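Local atomic coordinates of sensor protein (Thermotoga maritima, PDB entry 3A0S), a protein that is a PAS-linked two-component histidine kinase, represented here by its PAS domain, and probably uses ATP to phosphorylate a histidine in signal transduction. Residues I5-L8 with I14-W17. Sequence-based numbering, arbitrary orientation.
Sequences IITL and ITEW
Ile6 meets the six-membered ring of the Trp17 indole obliquely, its CD1 3.6 Å from CZ3 of Trp17 and its CG1 close to CE3. The indole reaches this place because its CG stands anti to the backbone N (chi1 -177°); its NE1 donates to the carbonyl of Leu27, so a large apolar ring is buried with its polar atom satisfied. Val32 and Lys29 of helix 29-32 and Glu22 of helix 19-25 also touch Trp17. Further along the same face, Leu8 lays CD2 3.8 Å from CG1 of Ile14, branched chains that fill the interior beside Leu37.

The other flat group, the Glu16 carboxylate, lies on the opposite face alongside Thr7. Thr7 OG1 donates to the anti lone pair of Glu16 OE1 at 2.7 Å. A threonine suits this strand position: its hydroxyl, anti to the carbonyl carbon, faces the carboxylate, while its side chain also touches Ile91 of strand 87-95.

Between the antiparallel strands, Thr7 N binds Glu16 O at 3.0 Å. Thr7 O receives Thr15 N at 2.8 Å and, more weakly, Glu16 N at 3.4 Å, which defines a classic beta bulge; Thr15 OG1 adds another weak bond.

The hairpin thus forms one end of the antiparallel PAS sheet, strand 4-9 linking strand 14-17 to strand 87-95. Its chemistry is divided by face: hydrocarbon and indole turn toward the helices and loops of the core, whereas the hydroxyl-carboxylate pair, ending in exposed Glu16, ties the strands together on the other side.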
loop_
_atom_site.group_PDB
_atom_site.type_symbol
_atom_site.label_atom_id
_atom_site.label_comp_id
_atom_site.label_asym_id
_atom_site.label_seq_id
_atom_site.Cartn_x
_atom_site.Cartn_y
_atom_site.Cartn_z
ATOM N N ILE A 5 0.969 -5.272 5.108
ATOM C CA ILE A 5 1.559 -5.026 3.791
ATOM C C ILE A 5 0.438 -5.012 2.759
ATOM O O ILE A 5 -0.358 -5.974 2.673
ATOM C CB ILE A 5 2.557 -6.108 3.393
ATOM C CG1 ILE A 5 3.762 -6.001 4.318
ATOM C CG2 ILE A 5 2.980 -5.988 1.911
ATOM C CD1 ILE A 5 4.780 -7.182 4.260
ATOM N N ILE A 6 0.415 -3.943 1.953
ATOM C CA ILE A 6 -0.422 -3.849 0.782
ATOM C C ILE A 6 0.524 -3.538 -0.371
ATOM O O ILE A 6 1.273 -2.548 -0.320
ATOM C CB ILE A 6 -1.379 -2.677 0.945
ATOM C CG1 ILE A 6 -2.251 -2.800 2.213
ATOM C CG2 ILE A 6 -2.289 -2.543 -0.310
ATOM C CD1 ILE A 6 -3.086 -1.545 2.525
ATOM N N THR A 7 0.537 -4.394 -1.388
ATOM C CA THR A 7 1.370 -4.114 -2.554
ATOM C C THR A 7 0.461 -3.771 -3.720
ATOM O O THR A 7 -0.592 -4.439 -3.912
ATOM C CB THR A 7 2.203 -5.348 -2.946
ATOM O OG1 THR A 7 2.986 -5.708 -1.820
ATOM C CG2 THR A 7 3.163 -5.039 -4.100
ATOM N N LEU A 8 0.846 -2.735 -4.459
ATOM C CA LEU A 8 0.052 -2.248 -5.602
ATOM C C LEU A 8 0.856 -2.431 -6.879
ATOM O O LEU A 8 2.077 -2.284 -6.873
ATOM C CB LEU A 8 -0.221 -0.753 -5.480
ATOM C CG LEU A 8 -0.956 -0.329 -4.220
ATOM C CD1 LEU A 8 -1.292 1.120 -4.334
ATOM C CD2 LEU A 8 -2.264 -1.100 -4.011
ATOM N N ILE A 14 -4.355 -4.040 -6.228
ATOM C CA ILE A 14 -3.811 -4.737 -5.078
ATOM C C ILE A 14 -3.319 -6.114 -5.532
ATOM O O ILE A 14 -4.092 -6.983 -5.985
ATOM C CB ILE A 14 -4.858 -4.874 -3.942
ATOM C CG1 ILE A 14 -5.184 -3.517 -3.367
ATOM C CG2 ILE A 14 -4.354 -5.784 -2.825
ATOM C CD1 ILE A 14 -6.520 -3.529 -2.608
ATOM N N THR A 15 -2.012 -6.342 -5.363
ATOM C CA THR A 15 -1.428 -7.626 -5.733
ATOM C C THR A 15 -0.982 -8.419 -4.534
ATOM O O THR A 15 -0.761 -9.633 -4.656
ATOM C CB THR A 15 -0.244 -7.478 -6.692
ATOM O OG1 THR A 15 0.764 -6.703 -6.032
ATOM C CG2 THR A 15 -0.688 -6.799 -7.981
ATOM N N GLU A 16 -0.838 -7.767 -3.380
ATOM C CA GLU A 16 -0.541 -8.450 -2.105
ATOM C C GLU A 16 -1.333 -7.790 -0.977
ATOM O O GLU A 16 -1.486 -6.577 -0.989
ATOM C CB GLU A 16 0.986 -8.447 -1.783
ATOM C CG GLU A 16 1.894 -9.085 -2.871
ATOM C CD GLU A 16 3.383 -9.147 -2.510
ATOM O OE1 GLU A 16 3.966 -8.185 -1.957
ATOM O OE2 GLU A 16 3.959 -10.212 -2.803
ATOM N N TRP A 17 -1.801 -8.589 -0.020
ATOM C CA TRP A 17 -2.554 -8.096 1.121
ATOM C C TRP A 17 -2.404 -9.159 2.182
ATOM O O TRP A 17 -3.047 -10.196 2.137
ATOM C CB TRP A 17 -4.011 -7.918 0.725
ATOM C CG TRP A 17 -4.944 -7.348 1.763
ATOM C CD1 TRP A 17 -5.580 -8.041 2.771
ATOM C CD2 TRP A 17 -5.414 -5.993 1.849
ATOM N NE1 TRP A 17 -6.405 -7.193 3.478
ATOM C CE2 TRP A 17 -6.319 -5.928 2.932
ATOM C CE3 TRP A 17 -5.165 -4.831 1.104
ATOM C CZ2 TRP A 17 -6.977 -4.731 3.290
ATOM C CZ3 TRP A 17 -5.848 -3.652 1.438
ATOM C CH2 TRP A 17 -6.720 -3.610 2.536
#